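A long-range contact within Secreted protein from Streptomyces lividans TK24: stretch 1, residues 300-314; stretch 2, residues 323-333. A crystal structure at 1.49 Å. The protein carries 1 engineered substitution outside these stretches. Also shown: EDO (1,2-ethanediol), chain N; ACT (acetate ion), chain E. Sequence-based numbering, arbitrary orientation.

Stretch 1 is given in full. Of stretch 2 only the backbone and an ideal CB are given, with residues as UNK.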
# COMPACT_ATOMS: atom_id res chain seq x y z
N ALA A 300 -3.72 4.53 4.15
CA ALA A 300 -4.15 3.30 4.79
C ALA A 300 -5.54 3.46 5.38
O ALA A 300 -5.68 4.01 6.46
CB ALA A 300 -3.15 2.89 5.85
N LEU A 301 -6.54 2.98 4.65
CA LEU A 301 -7.96 3.21 4.95
C LEU A 301 -8.64 1.87 5.21
O LEU A 301 -8.75 1.05 4.30
CB LEU A 301 -8.64 3.89 3.78
CG LEU A 301 -8.08 5.25 3.37
CD1 LEU A 301 -8.79 5.76 2.12
CD2 LEU A 301 -8.22 6.28 4.48
N PHE A 302 -9.17 1.72 6.41
CA PHE A 302 -9.76 0.43 6.83
C PHE A 302 -11.21 0.63 7.23
O PHE A 302 -11.54 1.56 7.95
CB PHE A 302 -9.02 -0.10 8.04
CG PHE A 302 -7.62 -0.60 7.73
CD1 PHE A 302 -6.56 0.26 7.65
CD2 PHE A 302 -7.38 -1.94 7.53
CE1 PHE A 302 -5.29 -0.21 7.34
CE2 PHE A 302 -6.13 -2.42 7.25
CZ PHE A 302 -5.09 -1.54 7.13
N LEU A 303 -12.06 -0.34 6.87
CA LEU A 303 -13.44 -0.30 7.31
C LEU A 303 -13.57 -0.71 8.76
O LEU A 303 -13.17 -1.83 9.16
CB LEU A 303 -14.28 -1.23 6.43
CG LEU A 303 -15.78 -1.24 6.72
CD1 LEU A 303 -16.43 0.09 6.40
CD2 LEU A 303 -16.38 -2.34 5.83
N MET A 304 -14.24 0.14 9.54
CA MET A 304 -14.51 -0.07 10.95
C MET A 304 -15.89 -0.73 11.14
O MET A 304 -16.76 -0.68 10.26
CB MET A 304 -14.51 1.27 11.67
CG MET A 304 -13.21 2.03 11.52
SD MET A 304 -13.34 3.77 12.03
CE MET A 304 -14.18 3.69 13.63
N GLN A 305 -16.11 -1.25 12.33
CA GLN A 305 -17.39 -1.93 12.60
C GLN A 305 -18.59 -1.05 12.56
O GLN A 305 -19.69 -1.55 12.32
CB GLN A 305 -17.31 -2.65 13.94
CG GLN A 305 -16.49 -3.90 13.79
CD GLN A 305 -16.25 -4.58 15.11
OE1 GLN A 305 -17.14 -4.70 15.95
NE2 GLN A 305 -15.03 -4.99 15.33
N ASN A 306 -18.41 0.27 12.77
CA ASN A 306 -19.53 1.20 12.60
C ASN A 306 -19.74 1.72 11.18
O ASN A 306 -20.52 2.62 10.95
CB ASN A 306 -19.40 2.34 13.61
CG ASN A 306 -18.22 3.25 13.33
OD1 ASN A 306 -17.47 3.06 12.36
ND2 ASN A 306 -18.02 4.21 14.22
N GLY A 307 -18.96 1.20 10.22
CA GLY A 307 -19.08 1.59 8.83
C GLY A 307 -18.27 2.78 8.38
O GLY A 307 -18.25 3.11 7.22
N LYS A 308 -17.66 3.46 9.34
CA LYS A 308 -16.74 4.53 9.04
C LYS A 308 -15.41 3.93 8.64
O LYS A 308 -15.17 2.76 8.78
CB LYS A 308 -16.63 5.51 10.23
CG LYS A 308 -18.01 6.07 10.62
CD LYS A 308 -17.89 7.16 11.68
CE LYS A 308 -19.30 7.55 12.16
NZ LYS A 308 -19.33 8.53 13.27
N ILE A 309 -14.57 4.79 8.11
CA ILE A 309 -13.26 4.41 7.63
C ILE A 309 -12.20 4.97 8.57
O ILE A 309 -12.19 6.18 8.85
CB ILE A 309 -13.04 4.94 6.21
CG1 ILE A 309 -13.83 4.14 5.18
CG2 ILE A 309 -11.54 4.93 5.80
CD1 ILE A 309 -13.36 2.71 4.91
N PHE A 310 -11.30 4.10 9.03
CA PHE A 310 -10.18 4.53 9.79
C PHE A 310 -9.00 4.79 8.89
O PHE A 310 -8.61 3.91 8.13
CB PHE A 310 -9.80 3.49 10.84
CG PHE A 310 -8.64 3.91 11.71
CD1 PHE A 310 -8.72 5.09 12.43
CD2 PHE A 310 -7.49 3.19 11.76
CE1 PHE A 310 -7.68 5.48 13.26
CE2 PHE A 310 -6.43 3.59 12.60
CZ PHE A 310 -6.55 4.72 13.32
N TYR A 311 -8.49 6.01 8.98
CA TYR A 311 -7.23 6.39 8.31
C TYR A 311 -6.18 6.37 9.36
O TYR A 311 -6.21 7.18 10.29
CB TYR A 311 -7.37 7.76 7.69
CG TYR A 311 -6.08 8.36 7.16
CD1 TYR A 311 -5.26 7.64 6.27
CD2 TYR A 311 -5.70 9.64 7.48
CE1 TYR A 311 -4.10 8.20 5.76
CE2 TYR A 311 -4.59 10.21 6.92
CZ TYR A 311 -3.78 9.48 6.06
OH TYR A 311 -2.67 10.00 5.46
N SER A 312 -5.17 5.52 9.17
CA SER A 312 -4.15 5.34 10.19
C SER A 312 -3.10 6.45 10.12
O SER A 312 -2.31 6.55 11.05
CB SER A 312 -3.45 4.00 10.05
OG SER A 312 -2.58 4.01 8.93
N GLY A 313 -3.07 7.21 9.05
CA GLY A 313 -2.02 8.18 8.78
C GLY A 313 -0.92 7.65 7.88
O GLY A 313 -0.20 8.44 7.27
N ALA A 314 -0.79 6.33 7.74
CA ALA A 314 0.25 5.75 6.89
C ALA A 314 -0.10 6.01 5.44
O ALA A 314 -1.29 5.97 5.07
CB ALA A 314 0.38 4.25 7.13
N UNK A 323 -2.69 18.60 4.84
CA UNK A 323 -4.02 18.16 4.51
C UNK A 323 -3.92 16.65 4.47
O UNK A 323 -3.11 16.09 3.73
CB UNK A 323 -4.53 18.75 3.20
N UNK A 324 -4.78 15.98 5.22
CA UNK A 324 -4.86 14.54 5.14
C UNK A 324 -3.70 13.79 5.72
O UNK A 324 -3.40 12.67 5.30
CB UNK A 324 -5.02 14.13 3.68
N UNK A 325 -2.99 14.41 6.65
CA UNK A 325 -1.84 13.83 7.24
C UNK A 325 -2.09 13.38 8.66
O UNK A 325 -1.21 12.79 9.28
CB UNK A 325 -0.68 14.82 7.19
N UNK A 326 -3.25 13.71 9.20
CA UNK A 326 -3.55 13.33 10.61
C UNK A 326 -4.41 12.05 10.60
O UNK A 326 -5.41 12.03 9.88
CB UNK A 326 -4.27 14.46 11.35
N UNK A 327 -4.07 11.04 11.41
CA UNK A 327 -4.99 9.89 11.55
C UNK A 327 -6.37 10.32 11.98
O UNK A 327 -6.56 11.29 12.68
CB UNK A 327 -4.44 8.88 12.56
N UNK A 328 -7.36 9.54 11.60
CA UNK A 328 -8.70 9.85 12.05
C UNK A 328 -9.74 8.91 11.48
O UNK A 328 -9.46 8.01 10.73
CB UNK A 328 -9.05 11.29 11.68
N UNK A 329 -10.97 9.21 11.86
CA UNK A 329 -12.13 8.42 11.48
C UNK A 329 -12.97 9.23 10.51
O UNK A 329 -13.40 10.37 10.81
CB UNK A 329 -12.95 8.01 12.71
N UNK A 330 -13.20 8.65 9.34
CA UNK A 330 -13.88 9.31 8.25
C UNK A 330 -15.23 8.67 8.02
O UNK A 330 -15.31 7.49 7.67
CB UNK A 330 -13.04 9.26 6.97
N UNK A 331 -16.30 9.44 8.17
CA UNK A 331 -17.63 8.97 7.76
C UNK A 331 -17.74 9.36 6.30
O UNK A 331 -17.86 10.53 5.95
CB UNK A 331 -18.76 9.57 8.60
N UNK A 332 -17.64 8.37 5.41
CA UNK A 332 -17.61 8.64 4.00
C UNK A 332 -18.94 9.21 3.51
O UNK A 332 -18.96 10.00 2.59
CB UNK A 332 -17.26 7.36 3.23
N UNK A 333 -20.03 8.83 4.14
CA UNK A 333 -21.33 9.29 3.67
C UNK A 333 -21.60 10.76 4.03
O UNK A 333 -22.19 11.47 3.22
CB UNK A 333 -22.43 8.40 4.25
C1 EDO N . -20.40 2.99 4.85
O1 EDO N . -19.19 2.20 4.92
C2 EDO N . -20.98 3.06 3.44
O2 EDO N . -21.23 1.76 2.93
C ACT E . -6.42 18.28 7.80
O ACT E . -6.96 18.01 6.71
OXT ACT E . -5.70 17.44 8.36
CH3 ACT E . -6.66 19.64 8.40

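Stretch 1 folds back on itself as a hairpin, its strands 301-303 and 309-311 joined through a type I turn from Met-304 to Gly-307. Stretch 2 adds a further strand, 328-330, along the outer edge of 309-311, with 148° between the two N-to-C directions, so the pairing is antiparallel.

Position 323 has nothing of stretch 1 within 5.5 Å of its ideal CB, so the contact does not select a residue; it is Val-323.

At 324 phi/psi of 71/24 favours glycine, though asparagine could also adopt it. The carbonyl O faces the phenol of Tyr-311, an interaction that any residue could make through its backbone. The deposited Gly-324 accepts a hydrogen bond from Tyr-311 OH, 2.8 Å from its O.

Positions 325 and 326 both point CA-to-CB away from stretch 1, which leaves long or polar side chains equally possible. They are Arg-325, whose guanidinium is hydrogen-bonded elsewhere in the structure, and Thr-326. Their backbones matter more: water 2 donates to Arg-325 O (2.8 Å) and Gly-313 O (2.7 Å), bridging the stretches, while Thr-326 O lies at the edge of the Tyr-311 ring, 3.4 Å from CD2.

At 327 the CB points sideways, 3.3 Å from Tyr-311 O and 3.5 Å from Ser-312 O. Phi of -56° is compatible with proline, and the backbone N has no acceptor in stretch 1; a small residue would also suit. Pro-327 sets its CG 3.4 Å from Ser-312 O. An ideal CB on Gly-313 would come within a tight 3.2 Å of that CG, and the backbone angles of Gly-313 independently call for glycine.

Position 328 is almost fully extended, at 177/-179, a conformation most accessible to glycine. It is Gly-328, paired with Tyr-311 by two hydrogen bonds: Tyr-311 N to Gly-328 O at 2.8 Å and Gly-328 N to Tyr-311 O at 2.9 Å.

At 329 the CB lies on the same sheet face as that of Phe-310, 4.3 Å from Met-304 SD, with Lys-308 CB at 5.1 Å. A mid-sized apolar residue, valine, isoleucine or leucine, would suit. Val-329 places CG1 3.8 Å from Met-304 SD and 3.7 Å from Lys-308 CD; its CG2 meets the edge of the Phe-310 ring, 4.2 Å from CD1.

Position 330 shares the other face with Ile-309 and Tyr-311, where Leu-301 and Ile-309 offer an apolar surface for a large aliphatic or aromatic group. Trp-330 brings CE3 4.1 Å from Ile-309 CG2 and CZ3 4.2 Å from Leu-301 CD1, while its backbone N donates to Ile-309 O at 2.7 Å.

At 331 the CB is 4.0 Å from Lys-308 CD, inviting an acid or a neutral polar group. Asp-331 OD2 stands 4.4 Å from Lys-308 NZ, beyond a salt bridge.

At 332 the ideal CB, pointing sideways, lies 5.1 Å from Ile-309 CG1, which suits a branched aliphatic: Val-332 CG2 reaches that CG1 at 3.7 Å. Position 333 is unconstrained by stretch 1; it is Glu-333.

Stretch 2 323-333: VGRTPGVWDVE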
# COMPACT_ATOMS: atom_id res chain seq x y z
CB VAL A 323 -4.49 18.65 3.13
CG1 VAL A 323 -5.87 18.12 2.82
CG2 VAL A 323 -4.44 20.18 3.07
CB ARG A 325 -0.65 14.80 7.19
CG ARG A 325 -0.27 15.16 5.80
CD ARG A 325 0.59 14.12 5.19
NE ARG A 325 1.11 14.56 3.90
CZ ARG A 325 2.10 13.95 3.26
NH1 ARG A 325 2.76 12.98 3.86
NH2 ARG A 325 2.50 14.39 2.06
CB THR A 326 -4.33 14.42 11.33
OG1 THR A 326 -3.60 15.67 11.19
CG2 THR A 326 -4.42 14.13 12.80
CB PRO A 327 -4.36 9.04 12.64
CG PRO A 327 -2.95 9.48 12.73
CD PRO A 327 -2.93 10.92 12.34
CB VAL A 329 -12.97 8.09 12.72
CG1 VAL A 329 -14.27 7.41 12.36
CG2 VAL A 329 -12.18 7.18 13.66
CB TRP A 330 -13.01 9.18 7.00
CG TRP A 330 -13.49 9.82 5.75
CD1 TRP A 330 -14.36 10.86 5.61
CD2 TRP A 330 -13.11 9.44 4.42
NE1 TRP A 330 -14.56 11.13 4.28
CE2 TRP A 330 -13.78 10.29 3.53
CE3 TRP A 330 -12.22 8.48 3.90
CZ2 TRP A 330 -13.61 10.21 2.18
CZ3 TRP A 330 -12.07 8.39 2.57
CH2 TRP A 330 -12.75 9.25 1.69
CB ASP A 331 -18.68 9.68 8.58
CG ASP A 331 -20.08 9.22 8.27
OD1 ASP A 331 -20.36 8.88 7.10
OD2 ASP A 331 -20.91 9.14 9.20
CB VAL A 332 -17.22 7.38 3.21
CG1 VAL A 332 -17.21 7.63 1.72
CG2 VAL A 332 -15.86 6.85 3.66
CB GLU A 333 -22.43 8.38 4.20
CG GLU A 333 -22.33 6.95 3.71
CD GLU A 333 -23.41 6.06 4.28
OE1 GLU A 333 -23.30 5.69 5.46
OE2 GLU A 333 -24.41 5.78 3.52
O HOH W 1 -18.48 5.73 6.22
O HOH W 2 0.01 11.17 7.38
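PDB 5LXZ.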